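PDB 2EBA: putative glutaryl-CoA dehydrogenase, which belongs to the acyl-CoA dehydrogenase family of flavoproteins and holds flavin-adenine dinucleotide in a four-chain assembly. Local coordinates for residues T45-I48 / P49-A52; P118-R122 / G123-G127; G297-L300 / A301-L304. One frame throughout, in Å; residues are numbered along the deposited sequence.

Interaction 1: residues T45-I48 / P49-A52; sequences THLI and PRFA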
loop_
_atom_site.group_PDB
_atom_site.type_symbol
_atom_site.label_atom_id
_atom_site.label_comp_id
_atom_site.label_asym_id
_atom_site.label_seq_id
_atom_site.Cartn_x
_atom_site.Cartn_y
_atom_site.Cartn_z
ATOM N N THR A 45 10.573 37.897 5.689
ATOM C CA THR A 45 9.799 39.001 5.141
ATOM C C THR A 45 10.524 39.793 4.065
ATOM O O THR A 45 9.906 40.254 3.108
ATOM C CB THR A 45 9.337 39.984 6.260
ATOM O OG1 THR A 45 10.474 40.528 6.947
ATOM C CG2 THR A 45 8.459 39.260 7.255
ATOM N N HIS A 46 11.839 39.952 4.205
ATOM C CA HIS A 46 12.634 40.707 3.238
ATOM C C HIS A 46 12.609 40.054 1.851
ATOM O O HIS A 46 13.191 40.582 0.898
ATOM C CB HIS A 46 14.078 40.770 3.689
ATOM C CG HIS A 46 14.742 39.424 3.704
ATOM N ND1 HIS A 46 15.866 39.139 2.966
ATOM C CD2 HIS A 46 14.398 38.279 4.318
ATOM C CE1 HIS A 46 16.187 37.864 3.132
ATOM N NE2 HIS A 46 15.312 37.313 3.952
ATOM N N LEU A 47 11.973 38.897 1.728
ATOM C CA LEU A 47 11.957 38.276 0.438
ATOM C C LEU A 47 10.657 38.626 -0.273
ATOM O O LEU A 47 10.551 38.434 -1.489
ATOM C CB LEU A 47 12.162 36.789 0.632
ATOM C CG LEU A 47 13.340 36.079 -0.081
ATOM C CD1 LEU A 47 14.612 36.959 -0.144
ATOM C CD2 LEU A 47 13.675 34.805 0.708
ATOM N N ILE A 48 9.681 39.142 0.469
ATOM C CA ILE A 48 8.416 39.530 -0.127
ATOM C C ILE A 48 8.649 40.618 -1.201
ATOM O O ILE A 48 8.080 40.551 -2.293
ATOM C CB ILE A 48 7.476 40.050 0.937
ATOM C CG1 ILE A 48 7.186 38.910 1.910
ATOM C CG2 ILE A 48 6.221 40.614 0.316
ATOM C CD1 ILE A 48 6.516 39.335 3.151
ATOM N N PRO A 49 9.464 41.629 -0.883
ATOM C CA PRO A 49 9.671 42.624 -1.936
ATOM C C PRO A 49 10.382 41.979 -3.132
ATOM O O PRO A 49 10.132 42.377 -4.287
ATOM C CB PRO A 49 10.534 43.717 -1.256
ATOM C CG PRO A 49 10.682 43.242 0.198
ATOM C CD PRO A 49 9.606 42.252 0.447
ATOM N N ARG A 50 11.231 40.985 -2.897
ATOM C CA ARG A 50 11.935 40.321 -4.003
ATOM C C ARG A 50 10.897 39.562 -4.866
ATOM O O ARG A 50 10.979 39.596 -6.083
ATOM C CB ARG A 50 12.979 39.316 -3.509
ATOM C CG ARG A 50 14.097 40.002 -2.742
ATOM C CD ARG A 50 14.847 41.033 -3.576
ATOM N NE ARG A 50 15.696 40.367 -4.550
ATOM C CZ ARG A 50 15.451 40.316 -5.856
ATOM N NH1 ARG A 50 14.354 40.902 -6.362
ATOM N NH2 ARG A 50 16.283 39.667 -6.660
ATOM N N PHE A 51 9.942 38.865 -4.240
ATOM C CA PHE A 51 8.916 38.118 -5.000
ATOM C C PHE A 51 8.112 39.102 -5.823
ATOM O O PHE A 51 7.740 38.805 -6.949
ATOM C CB PHE A 51 7.918 37.401 -4.096
ATOM C CG PHE A 51 8.509 36.342 -3.228
ATOM C CD1 PHE A 51 9.746 35.773 -3.497
ATOM C CD2 PHE A 51 7.801 35.898 -2.127
ATOM C CE1 PHE A 51 10.251 34.784 -2.657
ATOM C CE2 PHE A 51 8.300 34.907 -1.304
ATOM C CZ PHE A 51 9.516 34.360 -1.563
ATOM N N ALA A 52 7.801 40.249 -5.216
ATOM C CA ALA A 52 7.016 41.285 -5.888
ATOM C C ALA A 52 7.769 41.712 -7.138
ATOM O O ALA A 52 7.214 41.761 -8.231
ATOM C CB ALA A 52 6.814 42.466 -4.961
#

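Interaction 2: residues P118-R122 / G123-G127; sequences PKLAR and GEMVG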
loop_
_atom_site.group_PDB
_atom_site.type_symbol
_atom_site.label_atom_id
_atom_site.label_comp_id
_atom_site.label_asym_id
_atom_site.label_seq_id
_atom_site.Cartn_x
_atom_site.Cartn_y
_atom_site.Cartn_z
ATOM N N PRO A 118 -2.847 46.693 -6.571
ATOM C CA PRO A 118 -1.491 47.144 -6.901
ATOM C C PRO A 118 -0.521 47.097 -5.732
ATOM O O PRO A 118 0.663 46.820 -5.919
ATOM C CB PRO A 118 -1.715 48.563 -7.408
ATOM C CG PRO A 118 -3.083 48.493 -7.989
ATOM C CD PRO A 118 -3.825 47.733 -6.925
ATOM N N LYS A 119 -1.016 47.376 -4.532
ATOM C CA LYS A 119 -0.179 47.353 -3.344
ATOM C C LYS A 119 0.180 45.923 -2.988
ATOM O O LYS A 119 1.284 45.649 -2.533
ATOM C CB LYS A 119 -0.902 48.016 -2.175
ATOM C CG LYS A 119 -1.147 49.491 -2.393
ATOM C CD LYS A 119 -1.727 50.150 -1.162
ATOM C CE LYS A 119 -1.967 51.647 -1.398
ATOM N NZ LYS A 119 -2.891 51.895 -2.554
ATOM N N LEU A 120 -0.773 45.020 -3.203
ATOM C CA LEU A 120 -0.583 43.597 -2.939
ATOM C C LEU A 120 0.389 43.017 -3.955
ATOM O O LEU A 120 1.286 42.248 -3.615
ATOM C CB LEU A 120 -1.913 42.859 -3.059
ATOM C CG LEU A 120 -3.007 43.180 -2.040
ATOM C CD1 LEU A 120 -4.307 42.482 -2.440
ATOM C CD2 LEU A 120 -2.563 42.742 -0.663
ATOM N N ALA A 121 0.197 43.397 -5.212
ATOM C CA ALA A 121 1.040 42.935 -6.300
ATOM C C ALA A 121 2.498 43.347 -6.099
ATOM O O ALA A 121 3.418 42.630 -6.492
ATOM C CB ALA A 121 0.517 43.484 -7.609
ATOM N N ARG A 122 2.701 44.507 -5.477
ATOM C CA ARG A 122 4.039 45.024 -5.221
ATOM C C ARG A 122 4.547 44.639 -3.835
ATOM O O ARG A 122 5.522 45.199 -3.355
ATOM C CB ARG A 122 4.050 46.547 -5.363
ATOM C CG ARG A 122 3.624 47.031 -6.739
ATOM C CD ARG A 122 3.863 48.521 -6.863
ATOM N NE ARG A 122 3.120 49.275 -5.853
ATOM C CZ ARG A 122 2.045 50.017 -6.112
ATOM N NH1 ARG A 122 1.581 50.118 -7.348
ATOM N NH2 ARG A 122 1.427 50.656 -5.130
ATOM N N GLY A 123 3.884 43.679 -3.203
ATOM C CA GLY A 123 4.302 43.232 -1.884
ATOM C C GLY A 123 4.453 44.381 -0.915
ATOM O O GLY A 123 5.275 44.350 -0.003
ATOM N N GLU A 124 3.636 45.401 -1.124
ATOM C CA GLU A 124 3.640 46.596 -0.306
ATOM C C GLU A 124 2.623 46.478 0.831
ATOM O O GLU A 124 2.715 47.183 1.830
ATOM C CB GLU A 124 3.336 47.780 -1.209
ATOM C CG GLU A 124 3.109 49.078 -0.524
ATOM C CD GLU A 124 3.010 50.193 -1.532
ATOM O OE1 GLU A 124 2.639 51.319 -1.127
ATOM O OE2 GLU A 124 3.310 49.930 -2.727
ATOM N N MET A 125 1.656 45.582 0.656
ATOM C CA MET A 125 0.663 45.303 1.684
ATOM C C MET A 125 0.239 43.837 1.656
ATOM O O MET A 125 -0.375 43.375 0.694
ATOM C CB MET A 125 -0.560 46.207 1.509
ATOM C CG MET A 125 -1.836 45.650 2.118
ATOM S SD MET A 125 -3.315 46.493 1.524
ATOM C CE MET A 125 -4.370 45.097 1.141
ATOM N N VAL A 126 0.573 43.113 2.718
ATOM C CA VAL A 126 0.324 41.675 2.792
ATOM C C VAL A 126 -1.049 41.278 3.350
ATOM O O VAL A 126 -1.557 41.881 4.291
ATOM C CB VAL A 126 1.449 40.985 3.602
ATOM C CG1 VAL A 126 1.915 41.903 4.680
ATOM C CG2 VAL A 126 0.971 39.667 4.205
ATOM N N GLY A 127 -1.640 40.248 2.749
ATOM C CA GLY A 127 -2.939 39.795 3.194
ATOM C C GLY A 127 -2.995 38.361 3.678
ATOM O O GLY A 127 -2.023 37.624 3.600
#

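Interaction 3: residues G297-L300 / A301-L304; sequences GLLL and AWRL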
loop_
_atom_site.group_PDB
_atom_site.type_symbol
_atom_site.label_atom_id
_atom_site.label_comp_id
_atom_site.label_asym_id
_atom_site.label_seq_id
_atom_site.Cartn_x
_atom_site.Cartn_y
_atom_site.Cartn_z
ATOM N N GLY A 297 2.655 13.578 -11.971
ATOM C CA GLY A 297 2.255 14.850 -11.407
ATOM C C GLY A 297 2.400 16.031 -12.336
ATOM O O GLY A 297 1.508 16.852 -12.408
ATOM N N LEU A 298 3.526 16.133 -13.032
ATOM C CA LEU A 298 3.729 17.241 -13.965
ATOM C C LEU A 298 2.678 17.261 -15.060
ATOM O O LEU A 298 2.188 18.328 -15.443
ATOM C CB LEU A 298 5.104 17.169 -14.619
ATOM C CG LEU A 298 6.277 17.787 -13.877
ATOM C CD1 LEU A 298 7.433 17.895 -14.846
ATOM C CD2 LEU A 298 5.917 19.177 -13.360
ATOM N N LEU A 299 2.335 16.085 -15.567
ATOM C CA LEU A 299 1.332 15.993 -16.608
ATOM C C LEU A 299 -0.021 16.488 -16.117
ATOM O O LEU A 299 -0.701 17.224 -16.821
ATOM C CB LEU A 299 1.229 14.554 -17.116
ATOM C CG LEU A 299 2.200 14.150 -18.237
ATOM C CD1 LEU A 299 2.079 12.674 -18.460
ATOM C CD2 LEU A 299 1.883 14.890 -19.532
ATOM N N LEU A 300 -0.415 16.089 -14.912
ATOM C CA LEU A 300 -1.693 16.538 -14.358
ATOM C C LEU A 300 -1.683 18.063 -14.265
ATOM O O LEU A 300 -2.620 18.729 -14.701
ATOM C CB LEU A 300 -1.934 15.956 -12.948
ATOM C CG LEU A 300 -2.253 14.470 -12.771
ATOM C CD1 LEU A 300 -2.583 14.180 -11.313
ATOM C CD2 LEU A 300 -3.427 14.084 -13.652
ATOM N N ALA A 301 -0.600 18.585 -13.688
ATOM C CA ALA A 301 -0.401 20.011 -13.468
ATOM C C ALA A 301 -0.415 20.783 -14.772
ATOM O O ALA A 301 -1.045 21.835 -14.873
ATOM C CB ALA A 301 0.914 20.238 -12.746
ATOM N N TRP A 302 0.302 20.263 -15.755
ATOM C CA TRP A 302 0.363 20.886 -17.065
ATOM C C TRP A 302 -1.022 20.909 -17.704
ATOM O O TRP A 302 -1.464 21.941 -18.178
ATOM C CB TRP A 302 1.325 20.118 -17.974
ATOM C CG TRP A 302 1.141 20.437 -19.434
ATOM C CD1 TRP A 302 1.616 21.528 -20.109
ATOM C CD2 TRP A 302 0.308 19.729 -20.355
ATOM N NE1 TRP A 302 1.120 21.546 -21.390
ATOM C CE2 TRP A 302 0.312 20.454 -21.568
ATOM C CE3 TRP A 302 -0.447 18.551 -20.272
ATOM C CZ2 TRP A 302 -0.416 20.043 -22.691
ATOM C CZ3 TRP A 302 -1.172 18.140 -21.392
ATOM C CH2 TRP A 302 -1.150 18.886 -22.582
ATOM N N ARG A 303 -1.703 19.767 -17.710
ATOM C CA ARG A 303 -3.033 19.656 -18.312
ATOM C C ARG A 303 -4.032 20.626 -17.706
ATOM O O ARG A 303 -4.836 21.233 -18.406
ATOM C CB ARG A 303 -3.562 18.223 -18.152
ATOM C CG ARG A 303 -4.969 18.004 -18.700
ATOM C CD ARG A 303 -5.023 18.538 -20.089
ATOM N NE ARG A 303 -6.329 18.437 -20.709
ATOM C CZ ARG A 303 -6.714 19.236 -21.692
ATOM N NH1 ARG A 303 -5.884 20.174 -22.123
ATOM N NH2 ARG A 303 -7.907 19.088 -22.251
ATOM N N LEU A 304 -3.970 20.747 -16.391
ATOM C CA LEU A 304 -4.847 21.613 -15.637
ATOM C C LEU A 304 -4.546 23.074 -15.930
ATOM O O LEU A 304 -5.442 23.901 -15.920
ATOM C CB LEU A 304 -4.657 21.329 -14.145
ATOM C CG LEU A 304 -5.913 20.991 -13.340
ATOM C CD1 LEU A 304 -6.642 19.814 -13.971
ATOM C CD2 LEU A 304 -5.529 20.687 -11.915
#

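Interaction 1: residues T45-I48 / P49-A52
Two backbone bonds from F51 and A52 back to L47 and I48 form the first turn of helix 48-54. F51 N reaches L47 O at 2.9 Å, and A52 N reaches I48 O at 3.0 Å. Ahead of these, I48 N is bonded to T45 O, so the chain is already turning as the helix starts. P49 has no N-H to give, which costs little in the first turn of a helix; its CD sits 3.3 Å from T45 O.

Around F51 the contact is part polar, part apolar. With CG placed anti to its own carbonyl carbon (chi1 -63°), the ring swings back over L47, whose O stands 3.3 Å above one face, toward the rim, while L47 CB comes within 4.2 Å of F51 CZ. This is the N-terminal turn of a short helix in the N-terminal helical domain of the acyl-CoA dehydrogenase fold, and F92 of helix 87-107 meets both I48 and F51.

The other end of L47, CD1, lies over one face of the H46 ring and touches R50 CG at 4.0 Å. Charge enters only beyond that point, where the bent R50 chain makes salt bridges to E53 and, through NE, to E29 of helix 13-29.

Interaction 2: residues P118-R122 / G123-G127
R122 and E124 run side by side and point the same way, joined by a salt bridge in which two guanidinium nitrogens grip one oxygen. R122 NE lies 3.2 Å from E124 OE2. R122 NH2 reaches the same oxygen, E124 OE2, at 3.1 Å. OE2 sits in the guanidinium plane, and the guanidinium and carboxylate planes stand 43° apart; NE meets the oxygen nearly along its C-O axis, and NH2 from above the carboxylate plane. P118 O sits 3.4 Å above one guanidinium face, over its centre, where the carbonyl would be expected to suit the positive charge.

Next to the ion pair, the backbone closes the helix in a Schellman motif. E124 N bonds to K119 O at 2.8 Å and G123 N to L120 O, whose position is less certain, with G123 at positive phi as the C-prime residue. K119 O takes a second bond, from M125 N at 3.2 Å, which arrives well above the carbonyl plane.

M125 then folds back along the last turn. Its CG is anti to the backbone N (chi1 156°) and the chain bends at its end, bringing M125 CE to 4.0 Å from L120 CG; the still shorter approach to CD2 is doubtful, because that methyl is modelled too close to M125 O. M125 CB meets K119 CB at 4.1 Å.

Further out, L120 packs on V100, M101 and I104 of helix 87-107. Q96 of that helix bonds to both L120 O and G127 N, tying the end of helix 110-121 to the start of strand 127-130, which runs parallel to strand 172-178.

Interaction 3: residues G297-L300 / A301-L304
W302 presents its indole edge to L299: the carbonyl O of L299 lies in the ring plane, 3.7 Å from CE3, and L299 CD2 comes to 4.4 Å from that same carbon. One turn of helix separates the two backbones, and the ring stands straight out from the helix, with its benzo edge beside L299 (CG anti to the backbone N, beside the carbonyl carbon, chi1 163°). Across the subunit boundary the indole meets W302 of the second subunit, the two ring planes only about 10° apart. L299 likewise packs on L299 of that subunit, so both residues of this edge contact meet their own counterparts.

The other flat group, the guanidinium of R303, is carried away from the preceding turn. Its NE bonds to Y5 O of the second subunit, while NH2 makes a long, weak ion pair with D9 there. R303 thus spends its polar end on the neighbouring chain, although its CB rests 3.3 Å from L299 O.

Four successive i to i+4 main-chain bonds, A301 to L304 donating to G297 to L300, hold the segment; the shortest, W302 N to L298 O, is 2.7 Å. A301 CB sits 3.5 Å from both G297 O and L298 O, the close fit of a helix turn.

The other faces of the helix are covered too. L298 and L299 meet L7 of the N-terminal loop, and L300 and L304 lie on helix 315-340. This is an unbroken alpha-helical ladder in the C-terminal all-helical domain of the acyl-CoA dehydrogenase fold, here on a helix that pairs with its copy at a subunit interface.

Overall arrangement
Interactions 1 and 2 are neighbours, their centres about 10 Å apart: A52 CB packs on the R122-G123 peptide, 3.3 Å from R122 C, so the opening turn of helix 48-54 lies against the closing turn of helix 110-121. Both are partly buried and mix an apolar side, turned to helix 87-107, with charged side chains. Their ion pairs differ, since R122 is paired within its own contact whereas R50 looks to E53 and E29. Interaction 3 stands apart, about 28 Å from interaction 1 between centres. Fully buried in mid-helix and covered partly by a second subunit, it combines helix backbone bonds with leucine and tryptophan packing, its one arginine serving the other chain.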